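PDB 6H0C: putative diflavin flavoprotein A 3, which probably mediates electron transfer from NADH to oxygen, reducing it to water, and is seen here as its flavodiiron core without the flavin reductase part. Local coordinates for residues T332-G346 / F362-V376. Sequence-based numbering, arbitrary orientation.
Sequences TLANASKTQLCGVFG and FRDAGFSFGFDTIRV
Phe362 of helix 353-364 meets Cys342 SG obliquely and turns its ring edge to Val344 CG2 within a right-handed beta-alpha-beta crossover of the flavodoxin-like domain, whose last strand, 368-377, pairs in parallel with 341-348 at the border of the five-stranded sheet. Cys342 SG, swung anti to its own backbone N (chi1 176°), sits 3.6 Å from Phe362 CG in a sulfur-aromatic contact. A small, polarisable thiol suits a place between two aromatic rings, and Phe310 and Phe312 of the neighbouring strand pack edge-to-face with the same phenylalanine. Ala365 CB, short enough to let helix 323-335 come close, lies 3.7 Å from Leu333 CD2. Gly366 closes the helix in a Schellman motif, where its positive phi is easily accommodated by a residue without a side chain. Phe367 then turns inward: Leu333 CD2 and the Gln340 carbonyl oxygen both lie at its ring edge, while Ala336 CB approaches CZ obliquely. A water links Ser368 N to the Lys338 and Gln340 carbonyls, and Ser368 O accepts from Cys342 N at 2.9 Å. Phe369 brings CE1 within 3.9 Å of Cys342 SG, so that two rings share this one thiol. Gly370 N donates to Cys342 O at 2.7 Å, its bare CA leaving room for Leu341 CD2. Here the strands part: the register slips by two residues, and a second water, held by Phe371 O and Thr373 OG1, accepts from Val344 N. Thr373 OG1 also bonds Glu359. Pairing resumes as Ile374 N donates to Val344 O; the branched side chain suits a strand, its CB packing 3.6 Å from Phe345 CB. Arg375 forms salt bridges to Asp356 and Glu359 of the crossover helix. Finally, Val376 N reaches Gly346 O at 3.0 Å, with an N-H...O angle of 167°.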
# COMPACT_ATOMS: atom_id res chain seq x y z
N THR A 332 -17.51 -14.89 -8.01
CA THR A 332 -18.47 -13.81 -7.87
C THR A 332 -19.82 -14.20 -8.49
O THR A 332 -20.86 -14.04 -7.86
CB THR A 332 -17.95 -12.51 -8.52
OG1 THR A 332 -16.76 -12.09 -7.84
CG2 THR A 332 -19.00 -11.40 -8.42
N LEU A 333 -19.79 -14.75 -9.70
CA LEU A 333 -21.03 -15.18 -10.35
C LEU A 333 -21.71 -16.30 -9.57
O LEU A 333 -22.94 -16.34 -9.48
CB LEU A 333 -20.77 -15.63 -11.79
CG LEU A 333 -20.42 -14.54 -12.80
CD1 LEU A 333 -20.06 -15.14 -14.14
CD2 LEU A 333 -21.58 -13.58 -12.94
N ALA A 334 -20.92 -17.20 -9.00
CA ALA A 334 -21.47 -18.33 -8.25
C ALA A 334 -22.10 -17.87 -6.94
O ALA A 334 -22.90 -18.60 -6.36
CB ALA A 334 -20.40 -19.37 -7.98
N ASN A 335 -21.75 -16.68 -6.47
CA ASN A 335 -22.18 -16.28 -5.13
C ASN A 335 -22.99 -15.00 -5.01
O ASN A 335 -23.73 -14.83 -4.05
CB ASN A 335 -20.96 -16.15 -4.23
CG ASN A 335 -20.38 -17.49 -3.87
OD1 ASN A 335 -20.91 -18.20 -3.01
ND2 ASN A 335 -19.29 -17.87 -4.55
N ALA A 336 -22.85 -14.10 -5.98
CA ALA A 336 -23.52 -12.81 -5.87
C ALA A 336 -25.00 -12.89 -6.26
O ALA A 336 -25.37 -13.51 -7.26
CB ALA A 336 -22.81 -11.77 -6.72
N SER A 337 -25.84 -12.27 -5.44
CA SER A 337 -27.24 -12.07 -5.80
C SER A 337 -27.36 -11.03 -6.91
O SER A 337 -26.62 -10.04 -6.93
CB SER A 337 -28.04 -11.64 -4.58
OG SER A 337 -29.28 -11.10 -4.99
N LYS A 338 -28.30 -11.23 -7.82
CA LYS A 338 -28.48 -10.30 -8.94
C LYS A 338 -28.94 -8.91 -8.49
O LYS A 338 -28.98 -7.98 -9.29
CB LYS A 338 -29.47 -10.87 -9.96
CG LYS A 338 -28.97 -12.10 -10.72
CD LYS A 338 -29.90 -12.43 -11.88
CE LYS A 338 -29.46 -13.68 -12.64
NZ LYS A 338 -30.29 -13.92 -13.87
N THR A 339 -29.30 -8.76 -7.21
CA THR A 339 -29.67 -7.45 -6.68
C THR A 339 -28.45 -6.59 -6.41
O THR A 339 -28.57 -5.38 -6.22
CB THR A 339 -30.48 -7.55 -5.38
OG1 THR A 339 -29.68 -8.20 -4.38
CG2 THR A 339 -31.77 -8.32 -5.59
N GLN A 340 -27.28 -7.20 -6.36
CA GLN A 340 -26.06 -6.42 -6.13
C GLN A 340 -25.79 -5.50 -7.32
O GLN A 340 -25.93 -5.89 -8.48
CB GLN A 340 -24.86 -7.34 -5.88
CG GLN A 340 -24.82 -7.99 -4.50
CD GLN A 340 -23.40 -8.11 -3.96
OE1 GLN A 340 -22.55 -7.25 -4.22
NE2 GLN A 340 -23.13 -9.17 -3.20
N LEU A 341 -25.40 -4.27 -7.01
CA LEU A 341 -25.01 -3.31 -8.04
C LEU A 341 -23.62 -3.65 -8.57
O LEU A 341 -22.73 -4.03 -7.79
CB LEU A 341 -25.06 -1.90 -7.49
CG LEU A 341 -25.03 -0.78 -8.52
CD1 LEU A 341 -26.23 -0.90 -9.44
CD2 LEU A 341 -24.99 0.59 -7.83
N CYS A 342 -23.42 -3.52 -9.87
CA CYS A 342 -22.18 -3.94 -10.52
C CYS A 342 -21.43 -2.77 -11.16
O CYS A 342 -22.04 -1.76 -11.51
CB CYS A 342 -22.49 -5.00 -11.58
SG CYS A 342 -21.06 -5.51 -12.54
N GLY A 343 -20.12 -2.91 -11.30
CA GLY A 343 -19.30 -1.91 -11.98
C GLY A 343 -18.05 -2.53 -12.59
O GLY A 343 -17.50 -3.48 -12.04
N VAL A 344 -17.60 -1.99 -13.72
CA VAL A 344 -16.41 -2.49 -14.40
C VAL A 344 -15.47 -1.36 -14.83
O VAL A 344 -15.92 -0.35 -15.39
CB VAL A 344 -16.78 -3.33 -15.64
CG1 VAL A 344 -15.53 -3.85 -16.33
CG2 VAL A 344 -17.70 -4.48 -15.25
N PHE A 345 -14.17 -1.52 -14.56
CA PHE A 345 -13.18 -0.54 -15.03
C PHE A 345 -11.86 -1.19 -15.39
O PHE A 345 -11.61 -2.36 -15.07
CB PHE A 345 -12.92 0.53 -13.97
CG PHE A 345 -12.24 0.02 -12.73
CD1 PHE A 345 -10.87 0.19 -12.56
CD2 PHE A 345 -12.96 -0.63 -11.74
CE1 PHE A 345 -10.24 -0.27 -11.40
CE2 PHE A 345 -12.33 -1.10 -10.58
CZ PHE A 345 -10.97 -0.93 -10.42
N GLY A 346 -11.00 -0.43 -16.06
CA GLY A 346 -9.68 -0.92 -16.39
C GLY A 346 -8.86 0.03 -17.25
O GLY A 346 -9.39 0.98 -17.81
N PHE A 362 -21.28 -9.78 -16.86
CA PHE A 362 -22.13 -9.26 -15.81
C PHE A 362 -23.48 -8.83 -16.37
O PHE A 362 -24.52 -9.05 -15.73
CB PHE A 362 -21.42 -8.11 -15.07
CG PHE A 362 -20.30 -8.58 -14.19
CD1 PHE A 362 -20.48 -9.66 -13.33
CD2 PHE A 362 -19.06 -7.96 -14.22
CE1 PHE A 362 -19.44 -10.11 -12.52
CE2 PHE A 362 -18.02 -8.40 -13.41
CZ PHE A 362 -18.21 -9.48 -12.57
N ARG A 363 -23.49 -8.25 -17.56
CA ARG A 363 -24.76 -7.89 -18.18
C ARG A 363 -25.60 -9.13 -18.48
O ARG A 363 -26.79 -9.17 -18.16
CB ARG A 363 -24.56 -7.08 -19.46
CG ARG A 363 -25.89 -6.68 -20.11
CD ARG A 363 -25.72 -5.63 -21.19
NE ARG A 363 -24.54 -5.89 -22.01
CZ ARG A 363 -23.52 -5.04 -22.14
NH1 ARG A 363 -23.54 -3.86 -21.52
NH2 ARG A 363 -22.49 -5.36 -22.90
N ASP A 364 -24.99 -10.15 -19.08
CA ASP A 364 -25.71 -11.40 -19.36
C ASP A 364 -26.22 -12.05 -18.07
O ASP A 364 -27.26 -12.70 -18.07
CB ASP A 364 -24.82 -12.38 -20.11
CG ASP A 364 -24.53 -11.93 -21.53
OD1 ASP A 364 -23.70 -12.57 -22.21
OD2 ASP A 364 -25.13 -10.92 -21.96
N ALA A 365 -25.47 -11.87 -16.99
CA ALA A 365 -25.82 -12.49 -15.71
C ALA A 365 -26.88 -11.69 -14.96
O ALA A 365 -27.20 -12.02 -13.82
CB ALA A 365 -24.58 -12.67 -14.85
N GLY A 366 -27.40 -10.64 -15.59
CA GLY A 366 -28.53 -9.91 -15.04
C GLY A 366 -28.24 -8.82 -14.01
O GLY A 366 -29.14 -8.41 -13.28
N PHE A 367 -27.01 -8.34 -13.95
CA PHE A 367 -26.69 -7.27 -13.01
C PHE A 367 -26.97 -5.90 -13.61
O PHE A 367 -26.85 -5.71 -14.82
CB PHE A 367 -25.23 -7.35 -12.57
CG PHE A 367 -24.90 -8.60 -11.82
CD1 PHE A 367 -25.12 -8.69 -10.46
CD2 PHE A 367 -24.39 -9.70 -12.49
CE1 PHE A 367 -24.83 -9.84 -9.78
CE2 PHE A 367 -24.09 -10.86 -11.80
CZ PHE A 367 -24.32 -10.93 -10.45
N SER A 368 -27.35 -4.96 -12.76
CA SER A 368 -27.46 -3.57 -13.16
C SER A 368 -26.15 -2.87 -12.84
O SER A 368 -25.44 -3.24 -11.89
CB SER A 368 -28.63 -2.88 -12.47
OG SER A 368 -29.83 -3.57 -12.72
N PHE A 369 -25.81 -1.85 -13.62
CA PHE A 369 -24.53 -1.20 -13.46
C PHE A 369 -24.64 0.11 -12.67
O PHE A 369 -25.61 0.85 -12.82
CB PHE A 369 -23.90 -0.98 -14.83
CG PHE A 369 -23.51 -2.27 -15.51
CD1 PHE A 369 -22.21 -2.76 -15.40
CD2 PHE A 369 -24.43 -3.00 -16.24
CE1 PHE A 369 -21.83 -3.95 -16.02
CE2 PHE A 369 -24.06 -4.19 -16.86
CZ PHE A 369 -22.76 -4.67 -16.75
N GLY A 370 -23.66 0.37 -11.81
CA GLY A 370 -23.69 1.53 -10.93
C GLY A 370 -22.99 2.76 -11.48
O GLY A 370 -23.17 3.86 -10.97
N PHE A 371 -22.16 2.56 -12.49
CA PHE A 371 -21.64 3.65 -13.30
C PHE A 371 -21.33 3.09 -14.67
O PHE A 371 -21.25 1.87 -14.84
CB PHE A 371 -20.40 4.31 -12.67
CG PHE A 371 -19.30 3.35 -12.28
CD1 PHE A 371 -18.93 3.21 -10.96
CD2 PHE A 371 -18.61 2.62 -13.25
CE1 PHE A 371 -17.91 2.34 -10.59
CE2 PHE A 371 -17.59 1.75 -12.89
CZ PHE A 371 -17.24 1.61 -11.56
N ASP A 372 -21.17 3.96 -15.65
CA ASP A 372 -20.80 3.52 -16.98
C ASP A 372 -19.39 2.93 -16.95
O ASP A 372 -18.50 3.49 -16.33
CB ASP A 372 -20.89 4.67 -17.98
CG ASP A 372 -22.31 5.18 -18.16
OD1 ASP A 372 -23.23 4.35 -18.17
OD2 ASP A 372 -22.49 6.42 -18.29
N THR A 373 -19.22 1.79 -17.61
CA THR A 373 -17.93 1.10 -17.66
C THR A 373 -16.79 2.05 -18.00
O THR A 373 -16.88 2.84 -18.93
CB THR A 373 -17.96 -0.06 -18.67
OG1 THR A 373 -18.91 -1.05 -18.22
CG2 THR A 373 -16.59 -0.70 -18.79
N ILE A 374 -15.72 1.96 -17.22
CA ILE A 374 -14.59 2.88 -17.36
C ILE A 374 -13.45 2.26 -18.15
O ILE A 374 -12.91 1.22 -17.77
CB ILE A 374 -14.07 3.31 -15.98
CG1 ILE A 374 -15.08 4.22 -15.30
CG2 ILE A 374 -12.73 3.99 -16.11
CD1 ILE A 374 -14.78 4.44 -13.83
N ARG A 375 -13.08 2.91 -19.25
CA ARG A 375 -11.96 2.48 -20.07
C ARG A 375 -10.90 3.58 -20.15
O ARG A 375 -11.14 4.64 -20.73
CB ARG A 375 -12.45 2.10 -21.47
CG ARG A 375 -13.37 0.89 -21.48
CD ARG A 375 -13.92 0.60 -22.88
NE ARG A 375 -14.63 -0.67 -22.93
CZ ARG A 375 -15.93 -0.81 -22.69
NH1 ARG A 375 -16.67 0.24 -22.37
NH2 ARG A 375 -16.50 -2.01 -22.77
N VAL A 376 -9.74 3.33 -19.56
CA VAL A 376 -8.65 4.31 -19.56
C VAL A 376 -7.48 3.84 -20.41
O VAL A 376 -6.82 2.85 -20.07
CB VAL A 376 -8.12 4.57 -18.14
CG1 VAL A 376 -6.97 5.57 -18.19
CG2 VAL A 376 -9.25 5.07 -17.25
O HOH W 1 -27.93 -5.59 -10.09
O HOH W 2 -19.66 -0.51 -15.23